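Ribonuclease S-3 (Pyrus pyrifolia, PDB 1IQQ) cleaves RNA as a T2-family ribonuclease of the pistil and is responsible for gametophytic self-incompatibility, the rejection of self pollen. Local coordinates at residues E65-N70 against T105-Y110; I167-D172 against E176-C181. All coordinates share one frame; numbering follows the deposited sequence.

Contact 1: residues E65-N70 against T105-Y110; sequences EIIWPN and TVIKMY. With NAG (2-acetamido-2-deoxy-beta-D-glucopyranose), chain B.
The Tyr110 ring takes Ile67 on one face and the N-acetyl group of a glycan sugar at its edge. The Ile67 methyl CG2 stands over that face in a CH-pi contact, 4.0 Å from the ring centroid and 22° off the ring normal. It is displaced toward the rim on the CB side, and its closest ring atom is Tyr110 CG at 3.8 Å. Ile67 CG1 lies near Tyr110 CD2 at 3.9 Å. The two side chains slide past each other in opposite directions. At the edge, NAG C8 comes 3.9 Å from Tyr110 CE2. The same acetyl methyl rests on Ile66, with NAG C8 3.7 Å from Ile66 CG2. The Tyr110 hydroxyl is hydrogen-bonded to the backbone O of Phe30, which fixes the far end of the ring. Val106 meets the six-membered ring of the Trp68 indole obliquely, with Val106 CG2 3.8 Å from Trp68 CZ3 and Val106 CG1 near Trp68 CE3.

This is apolar packing between helix 99-112 and the end of helix 58-67 with the residue after it, in the RNase T2 fold. Trp68 is the first residue to leave the helical path. Its CG is anti to the backbone N (chi1 -162°), and the indole extends to Val106. The Trp68 ring also meets Phe80, Trp81 and Phe103, and its side chain touches the active-site residue Glu84. The packing thus adjoins the catalytic helix 77-89.

Ile67 has the largest share of the contact. With CG1 anti to the carbonyl carbon (chi1 -72°), CG2 lies anti to the backbone N and reaches the tyrosine face. The other branch ends in CD1, 4.0 Å from Ile107 CG1; the two isoleucine side chains cross at about a right angle. Val32 of strand 30-38 touches Ile67, Trp68 and Val106.

Contact 2: residues I167-D172 against E176-C181; sequences ITLCSD and EHFIDC
Cys170 and Cys181 are joined by a disulfide with chi3 103°, and Thr168 CG2 lies 4.0 Å from Cys181 SG. Two backbone hydrogen bonds tie the antiparallel hairpin. Ile179 N gives to Cys170 O at 2.9 Å, from above the carbonyl plane. Asp172 N gives to His177 O at 2.8 Å, almost in line with the C=O bond. Between them, Ser171 and Phe178 form a non-hydrogen-bonded pair. Water 1 bridges Cys170 N and Ile179 O.

Among apolar contacts, Ile179 CG1 packs on Cys170 CB, and Leu169 CB lies 3.9 Å from Phe178 CE1.

Asp172 CG sits between the backbone N and the carbonyl carbon (chi1 71°), with the carboxylate beside His177. OD1 is hydrogen-bonded to Ser174 OG and takes a weak bond from Glu176 N at 3.3 Å. OD2 lies at the His177 ring edge, 3.4 Å from CD2, with the carboxylate and ring planes 84° apart. Water 2 links OD2 to Glu176 OE2. With an alanine here, Glu176 N and Ser174 OG lose their shared carboxylate, and the turn is likely to be less firmly held.

The disulfide fixes one end of the hairpin; a backbone bond and one carboxylate's polar contacts hold the turn end.

In the fold
The two contacts follow in series along the chain: contact 1 closes before contact 2 opens. Their centres are about 17 Å apart, and their nearest atoms about 5 Å apart, without touching. Contact 1 joins helices 58-67 and 99-112. Contact 2 joins strands 161-171 and 178-179 of the mixed sheet. Strand 3-10 is the shared element: its Phe6 and Gln8 meet side chains of helix 99-112, while Tyr3, Gln5 and Phe4 meet side chains of contact 2. It pairs with strand 161-171 and with strand 30-38, which carries the active-site His33 and touches contact 1. The helical packing and the hairpin thus meet two parts of a sheet that holds a catalytic residue.

Contact 1: residues E65-N70 against T105-Y110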
ATOM      1  N   GLU A  65       1.529  14.156  -3.564  1.00 10.78           N
ATOM      2  CA  GLU A  65       2.026  14.642  -2.277  1.00  8.10           C
ATOM      3  C   GLU A  65       1.078  14.241  -1.145  1.00 10.40           C
ATOM      4  O   GLU A  65       1.519  14.079  -0.017  1.00 11.47           O
ATOM      5  CB  GLU A  65       2.159  16.200  -2.313  1.00 10.24           C
ATOM      6  CG  GLU A  65       3.362  16.680  -3.049  1.00 12.29           C
ATOM      7  CD  GLU A  65       3.379  18.199  -3.222  1.00 19.27           C
ATOM      8  OE1 GLU A  65       4.436  18.684  -3.668  1.00 22.35           O
ATOM      9  OE2 GLU A  65       2.350  18.880  -2.944  1.00 19.81           O
ATOM     10  N   ILE A  66      -0.205  14.152  -1.485  1.00  8.96           N
ATOM     11  CA  ILE A  66      -1.252  13.792  -0.532  1.00 10.67           C
ATOM     12  C   ILE A  66      -1.524  12.299  -0.454  1.00 11.15           C
ATOM     13  O   ILE A  66      -1.692  11.785   0.661  1.00 12.61           O
ATOM     14  CB  ILE A  66      -2.581  14.547  -0.867  1.00 10.36           C
ATOM     15  CG1 ILE A  66      -2.337  16.048  -0.711  1.00 13.84           C
ATOM     16  CG2 ILE A  66      -3.792  14.064   0.041  1.00 11.73           C
ATOM     17  CD1 ILE A  66      -3.470  16.883  -1.364  1.00 20.57           C
ATOM     18  N   ILE A  67      -1.477  11.607  -1.593  1.00  8.52           N
ATOM     19  CA  ILE A  67      -1.916  10.193  -1.637  1.00  8.65           C
ATOM     20  C   ILE A  67      -0.724   9.279  -1.582  1.00  7.66           C
ATOM     21  O   ILE A  67      -0.862   8.114  -1.109  1.00  9.13           O
ATOM     22  CB  ILE A  67      -2.713   9.948  -2.968  1.00  9.52           C
ATOM     23  CG1 ILE A  67      -4.075  10.642  -2.855  1.00 10.77           C
ATOM     24  CG2 ILE A  67      -2.921   8.428  -3.243  1.00 13.23           C
ATOM     25  CD1 ILE A  67      -4.741  10.749  -4.211  1.00 15.76           C
ATOM     26  N   TRP A  68       0.431   9.734  -1.994  1.00  7.33           N
ATOM     27  CA  TRP A  68       1.626   8.879  -2.043  1.00  7.33           C
ATOM     28  C   TRP A  68       2.890   9.626  -1.606  1.00  6.37           C
ATOM     29  O   TRP A  68       3.892   9.646  -2.291  1.00  7.36           O
ATOM     30  CB  TRP A  68       1.851   8.315  -3.462  1.00  9.24           C
ATOM     31  CG  TRP A  68       2.768   7.101  -3.542  1.00  8.38           C
ATOM     32  CD1 TRP A  68       3.658   6.661  -2.600  1.00  7.91           C
ATOM     33  CD2 TRP A  68       2.827   6.170  -4.631  1.00  7.60           C
ATOM     34  NE1 TRP A  68       4.273   5.464  -3.050  1.00  7.65           N
ATOM     35  CE2 TRP A  68       3.769   5.167  -4.290  1.00  6.83           C
ATOM     36  CE3 TRP A  68       2.160   6.093  -5.870  1.00 10.83           C
ATOM     37  CZ2 TRP A  68       4.054   4.099  -5.148  1.00  9.19           C
ATOM     38  CZ3 TRP A  68       2.429   5.028  -6.743  1.00  9.01           C
ATOM     39  CH2 TRP A  68       3.375   4.033  -6.365  1.00  7.40           C
ATOM     40  N   PRO A  69       2.843  10.245  -0.405  1.00  6.86           N
ATOM     41  CA  PRO A  69       4.074  10.948   0.039  1.00  8.15           C
ATOM     42  C   PRO A  69       5.213  10.004   0.414  1.00  9.37           C
ATOM     43  O   PRO A  69       5.002   8.863   0.784  1.00  9.62           O
ATOM     44  CB  PRO A  69       3.605  11.677   1.312  1.00  8.83           C
ATOM     45  CG  PRO A  69       2.473  10.720   1.842  1.00 10.31           C
ATOM     46  CD  PRO A  69       1.736  10.408   0.564  1.00  8.78           C
ATOM     47  N   ASN A  70       6.456  10.491   0.320  1.00  9.18           N
ATOM     48  CA  ASN A  70       7.629   9.818   0.894  1.00  8.43           C
ATOM     49  C   ASN A  70       7.517  10.349   2.334  1.00 10.77           C
ATOM     50  O   ASN A  70       7.784  11.530   2.616  1.00 12.61           O
ATOM     51  CB  ASN A  70       8.928  10.387   0.252  1.00 11.60           C
ATOM     52  CG  ASN A  70      10.157   9.864   0.897  1.00 17.92           C
ATOM     53  OD1 ASN A  70      10.121   9.390   2.026  1.00 21.06           O
ATOM     54  ND2 ASN A  70      11.286  10.013   0.218  1.00 19.39           N
ATOM     55  N   THR A 105      -3.500   5.899 -12.341  1.00  7.89           N
ATOM     56  CA  THR A 105      -4.193   4.649 -12.003  1.00  7.43           C
ATOM     57  C   THR A 105      -4.231   4.467 -10.480  1.00  9.51           C
ATOM     58  O   THR A 105      -5.262   4.084  -9.914  1.00  8.68           O
ATOM     59  CB  THR A 105      -3.479   3.479 -12.618  1.00  9.55           C
ATOM     60  OG1 THR A 105      -3.640   3.563 -14.061  1.00 11.88           O
ATOM     61  CG2 THR A 105      -4.096   2.141 -12.092  1.00 10.71           C
ATOM     62  N   VAL A 106      -3.112   4.741  -9.786  1.00  9.69           N
ATOM     63  CA  VAL A 106      -3.123   4.673  -8.300  1.00  6.44           C
ATOM     64  C   VAL A 106      -4.102   5.634  -7.674  1.00  8.32           C
ATOM     65  O   VAL A 106      -4.804   5.294  -6.730  1.00  8.31           O
ATOM     66  CB  VAL A 106      -1.700   4.961  -7.790  1.00  5.72           C
ATOM     67  CG1 VAL A 106      -1.673   5.180  -6.287  1.00  8.04           C
ATOM     68  CG2 VAL A 106      -0.814   3.720  -8.116  1.00 10.60           C
ATOM     69  N   ILE A 107      -4.161   6.861  -8.196  1.00  7.35           N
ATOM     70  CA  ILE A 107      -5.104   7.883  -7.665  1.00  6.55           C
ATOM     71  C   ILE A 107      -6.541   7.418  -7.910  1.00  9.67           C
ATOM     72  O   ILE A 107      -7.396   7.534  -6.974  1.00 11.35           O
ATOM     73  CB  ILE A 107      -4.823   9.240  -8.391  1.00 10.09           C
ATOM     74  CG1 ILE A 107      -3.471   9.832  -7.929  1.00 13.15           C
ATOM     75  CG2 ILE A 107      -6.024  10.238  -8.155  1.00 13.24           C
ATOM     76  CD1 ILE A 107      -2.856  10.927  -8.874  1.00 12.03           C
ATOM     77  N   LYS A 108      -6.766   6.826  -9.073  1.00  8.89           N
ATOM     78  CA  LYS A 108      -8.100   6.292  -9.415  1.00 11.09           C
ATOM     79  C   LYS A 108      -8.495   5.185  -8.425  1.00 11.67           C
ATOM     80  O   LYS A 108      -9.659   5.098  -7.971  1.00 10.45           O
ATOM     81  CB  LYS A 108      -8.137   5.747 -10.832  1.00 14.90           C
ATOM     82  CG  LYS A 108      -9.570   5.653 -11.335  1.00 24.23           C
ATOM     83  CD  LYS A 108      -9.522   5.435 -12.805  1.00 29.69           C
ATOM     84  CE  LYS A 108      -9.161   4.022 -13.060  1.00 25.94           C
ATOM     85  NZ  LYS A 108     -10.448   3.309 -13.152  1.00 34.99           N
ATOM     86  N   MET A 109      -7.534   4.322  -8.074  1.00  8.94           N
ATOM     87  CA  MET A 109      -7.875   3.266  -7.108  1.00  6.90           C
ATOM     88  C   MET A 109      -8.162   3.857  -5.734  1.00  8.21           C
ATOM     89  O   MET A 109      -9.174   3.504  -5.079  1.00  8.55           O
ATOM     90  CB  MET A 109      -6.684   2.283  -6.998  1.00  6.55           C
ATOM     91  CG  MET A 109      -6.495   1.478  -8.281  1.00  7.83           C
ATOM     92  SD  MET A 109      -4.889   0.626  -8.188  1.00 10.31           S
ATOM     93  CE  MET A 109      -5.141  -0.375  -9.612  1.00 15.80           C
ATOM     94  N   TYR A 110      -7.278   4.722  -5.255  1.00  6.64           N
ATOM     95  CA  TYR A 110      -7.414   5.257  -3.921  1.00  6.88           C
ATOM     96  C   TYR A 110      -8.634   6.155  -3.715  1.00  7.77           C
ATOM     97  O   TYR A 110      -9.316   6.083  -2.683  1.00  9.20           O
ATOM     98  CB  TYR A 110      -6.114   6.050  -3.586  1.00  7.18           C
ATOM     99  CG  TYR A 110      -5.958   6.453  -2.157  1.00  5.91           C
ATOM    100  CD1 TYR A 110      -5.307   5.624  -1.237  1.00  6.87           C
ATOM    101  CD2 TYR A 110      -6.374   7.671  -1.715  1.00  7.47           C
ATOM    102  CE1 TYR A 110      -5.080   5.988   0.057  1.00  6.16           C
ATOM    103  CE2 TYR A 110      -6.160   8.092  -0.385  1.00  7.76           C
ATOM    104  CZ  TYR A 110      -5.497   7.225   0.491  1.00  7.92           C
ATOM    105  OH  TYR A 110      -5.242   7.678   1.769  1.00  9.78           O
TER
HETATM  106  C1  NAG B   1      -8.663   8.641   3.475  1.00  9.08           C
HETATM  107  C2  NAG B   1      -8.820  10.146   3.113  1.00  7.77           C
HETATM  108  C3  NAG B   1      -8.795  10.939   4.431  1.00 11.11           C
HETATM  109  C4  NAG B   1      -9.895  10.473   5.394  1.00 10.03           C
HETATM  110  C5  NAG B   1      -9.731   8.956   5.594  1.00  8.77           C
HETATM  111  C6  NAG B   1     -10.792   8.307   6.417  1.00 11.11           C
HETATM  112  C7  NAG B   1      -7.954  11.259   1.121  1.00 11.31           C
HETATM  113  C8  NAG B   1      -6.764  11.866   0.432  1.00 14.91           C
HETATM  114  N2  NAG B   1      -7.722  10.600   2.281  1.00 10.64           N
HETATM  115  O3  NAG B   1      -8.995  12.324   4.089  1.00 11.58           O
HETATM  116  O4  NAG B   1      -9.682  11.097   6.677  1.00  9.11           O
HETATM  117  O5  NAG B   1      -9.768   8.309   4.304  1.00  9.08           O
HETATM  118  O6  NAG B   1     -12.109   8.536   5.892  1.00 13.79           O
HETATM  119  O7  NAG B   1      -9.078  11.355   0.611  1.00 13.03           O

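Contact 2: residues I167-D172 against E176-C181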
ATOM      1  N   ILE A 167      -1.441  -2.590   4.724  1.00  5.11           N
ATOM      2  CA  ILE A 167      -2.564  -3.435   4.248  1.00  5.43           C
ATOM      3  C   ILE A 167      -2.491  -3.416   2.738  1.00  6.28           C
ATOM      4  O   ILE A 167      -2.387  -2.341   2.124  1.00  5.86           O
ATOM      5  CB  ILE A 167      -3.919  -2.942   4.738  1.00  4.32           C
ATOM      6  CG1 ILE A 167      -4.071  -3.280   6.232  1.00  6.03           C
ATOM      7  CG2 ILE A 167      -5.048  -3.680   3.966  1.00  6.71           C
ATOM      8  CD1 ILE A 167      -5.355  -2.751   6.928  1.00  6.97           C
ATOM      9  N   THR A 168      -2.498  -4.605   2.106  1.00  5.15           N
ATOM     10  CA  THR A 168      -2.434  -4.738   0.685  1.00  4.30           C
ATOM     11  C   THR A 168      -3.715  -5.327   0.159  1.00  4.96           C
ATOM     12  O   THR A 168      -4.241  -6.328   0.700  1.00  6.51           O
ATOM     13  CB  THR A 168      -1.301  -5.723   0.316  1.00  6.71           C
ATOM     14  OG1 THR A 168      -0.050  -5.155   0.730  1.00  7.44           O
ATOM     15  CG2 THR A 168      -1.287  -6.035  -1.226  1.00  4.66           C
ATOM     16  N   LEU A 169      -4.273  -4.709  -0.886  1.00  6.09           N
ATOM     17  CA  LEU A 169      -5.448  -5.208  -1.607  1.00  5.27           C
ATOM     18  C   LEU A 169      -4.909  -5.772  -2.919  1.00  5.55           C
ATOM     19  O   LEU A 169      -4.176  -5.078  -3.629  1.00  5.90           O
ATOM     20  CB  LEU A 169      -6.446  -4.060  -1.915  1.00  4.86           C
ATOM     21  CG  LEU A 169      -6.746  -3.201  -0.729  1.00  5.54           C
ATOM     22  CD1 LEU A 169      -7.806  -2.190  -1.169  1.00  9.25           C
ATOM     23  CD2 LEU A 169      -7.328  -4.026   0.408  1.00  9.26           C
ATOM     24  N   CYS A 170      -5.237  -7.014  -3.268  1.00  6.61           N
ATOM     25  CA  CYS A 170      -4.739  -7.630  -4.493  1.00  6.06           C
ATOM     26  C   CYS A 170      -5.826  -7.658  -5.550  1.00  7.41           C
ATOM     27  O   CYS A 170      -7.049  -7.727  -5.224  1.00  7.51           O
ATOM     28  CB  CYS A 170      -4.249  -9.060  -4.205  1.00  6.47           C
ATOM     29  SG  CYS A 170      -2.802  -9.008  -3.112  1.00  7.45           S
ATOM     30  N   SER A 171      -5.425  -7.547  -6.824  1.00  8.10           N
ATOM     31  CA  SER A 171      -6.396  -7.564  -7.929  1.00  4.89           C
ATOM     32  C   SER A 171      -5.863  -8.327  -9.062  1.00  8.46           C
ATOM     33  O   SER A 171      -4.655  -8.683  -9.067  1.00  7.95           O
ATOM     34  CB  SER A 171      -6.774  -6.110  -8.314  1.00  9.24           C
ATOM     35  OG  SER A 171      -5.623  -5.317  -8.640  1.00 10.28           O
ATOM     36  N   ASP A 172      -6.755  -8.679  -9.986  1.00  7.46           N
ATOM     37  CA  ASP A 172      -6.371  -9.444 -11.144  1.00  8.44           C
ATOM     38  C   ASP A 172      -5.498  -8.707 -12.141  1.00 10.90           C
ATOM     39  O   ASP A 172      -5.162  -7.565 -11.949  1.00  9.81           O
ATOM     40  CB  ASP A 172      -7.657 -10.108 -11.766  1.00  9.03           C
ATOM     41  CG  ASP A 172      -8.573  -9.152 -12.432  1.00 12.38           C
ATOM     42  OD1 ASP A 172      -8.198  -8.018 -12.751  1.00 12.17           O
ATOM     43  OD2 ASP A 172      -9.755  -9.585 -12.702  1.00 11.73           O
ATOM     44  N   GLU A 176      -9.091  -4.808 -12.450  1.00 17.58           N
ATOM     45  CA  GLU A 176     -10.522  -4.468 -12.355  1.00 18.65           C
ATOM     46  C   GLU A 176     -11.320  -5.252 -11.336  1.00 15.44           C
ATOM     47  O   GLU A 176     -12.447  -4.826 -11.007  1.00 16.08           O
ATOM     48  CB  GLU A 176     -11.217  -4.571 -13.716  1.00 20.78           C
ATOM     49  CG  GLU A 176     -11.486  -5.968 -14.257  1.00 31.87           C
ATOM     50  CD  GLU A 176     -12.007  -6.033 -15.729  1.00 38.74           C
ATOM     51  OE1 GLU A 176     -13.100  -5.498 -16.032  1.00 40.71           O
ATOM     52  OE2 GLU A 176     -11.319  -6.650 -16.574  1.00 39.05           O
ATOM     53  N   HIS A 177     -10.823  -6.409 -10.905  1.00 13.20           N
ATOM     54  CA  HIS A 177     -11.527  -7.219  -9.886  1.00  8.38           C
ATOM     55  C   HIS A 177     -10.507  -7.580  -8.838  1.00  8.27           C
ATOM     56  O   HIS A 177      -9.362  -7.869  -9.172  1.00  8.63           O
ATOM     57  CB  HIS A 177     -12.066  -8.531 -10.498  1.00 10.09           C
ATOM     58  CG  HIS A 177     -13.082  -8.329 -11.584  1.00 12.63           C
ATOM     59  ND1 HIS A 177     -14.364  -7.893 -11.339  1.00 12.23           N
ATOM     60  CD2 HIS A 177     -12.995  -8.544 -12.918  1.00 17.58           C
ATOM     61  CE1 HIS A 177     -15.026  -7.830 -12.490  1.00 15.84           C
ATOM     62  NE2 HIS A 177     -14.217  -8.223 -13.465  1.00 16.52           N
ATOM     63  N   PHE A 178     -10.899  -7.548  -7.555  1.00  7.57           N
ATOM     64  CA  PHE A 178     -10.013  -7.980  -6.497  1.00  8.03           C
ATOM     65  C   PHE A 178      -9.872  -9.509  -6.522  1.00  8.89           C
ATOM     66  O   PHE A 178     -10.753 -10.240  -7.035  1.00  9.08           O
ATOM     67  CB  PHE A 178     -10.624  -7.597  -5.161  1.00  7.55           C
ATOM     68  CG  PHE A 178     -10.631  -6.122  -4.882  1.00  6.60           C
ATOM     69  CD1 PHE A 178      -9.441  -5.420  -4.715  1.00  9.12           C
ATOM     70  CD2 PHE A 178     -11.842  -5.442  -4.767  1.00  7.13           C
ATOM     71  CE1 PHE A 178      -9.469  -4.030  -4.409  1.00  8.13           C
ATOM     72  CE2 PHE A 178     -11.933  -4.066  -4.469  1.00  7.35           C
ATOM     73  CZ  PHE A 178     -10.721  -3.333  -4.279  1.00  7.98           C
ATOM     74  N   ILE A 179      -8.755  -9.974  -6.001  1.00  8.17           N
ATOM     75  CA  ILE A 179      -8.516 -11.379  -5.771  1.00  8.85           C
ATOM     76  C   ILE A 179      -7.927 -11.516  -4.396  1.00  9.52           C
ATOM     77  O   ILE A 179      -7.449 -10.553  -3.814  1.00  7.40           O
ATOM     78  CB  ILE A 179      -7.542 -12.027  -6.750  1.00  7.94           C
ATOM     79  CG1 ILE A 179      -6.124 -11.413  -6.643  1.00  9.02           C
ATOM     80  CG2 ILE A 179      -8.105 -11.927  -8.173  1.00 10.99           C
ATOM     81  CD1 ILE A 179      -5.139 -12.113  -7.512  1.00 10.22           C
ATOM     82  N   ASP A 180      -7.994 -12.731  -3.836  1.00  8.62           N
ATOM     83  CA  ASP A 180      -7.338 -12.934  -2.538  1.00  7.15           C
ATOM     84  C   ASP A 180      -5.816 -12.767  -2.750  1.00  8.98           C
ATOM     85  O   ASP A 180      -5.226 -13.217  -3.748  1.00  8.95           O
ATOM     86  CB  ASP A 180      -7.579 -14.376  -2.035  1.00  9.73           C
ATOM     87  CG  ASP A 180      -9.000 -14.656  -1.624  1.00  8.66           C
ATOM     88  OD1 ASP A 180      -9.738 -13.771  -1.189  1.00  8.51           O
ATOM     89  OD2 ASP A 180      -9.330 -15.881  -1.709  1.00 16.51           O
ATOM     90  N   CYS A 181      -5.130 -12.162  -1.757  1.00  6.81           N
ATOM     91  CA  CYS A 181      -3.695 -12.012  -1.836  1.00  7.35           C
ATOM     92  C   CYS A 181      -3.036 -13.365  -1.504  1.00  6.97           C
ATOM     93  O   CYS A 181      -3.357 -13.981  -0.491  1.00 11.37           O
ATOM     94  CB  CYS A 181      -3.214 -10.997  -0.814  1.00  8.19           C
ATOM     95  SG  CYS A 181      -3.597  -9.255  -1.198  1.00  8.38           S
TER
HETATM   96  O   HOH W   1      -7.074  -8.680  -1.810  1.00  6.64           O
HETATM   97  O   HOH W   2     -10.348  -9.371 -15.299  1.00 26.59           O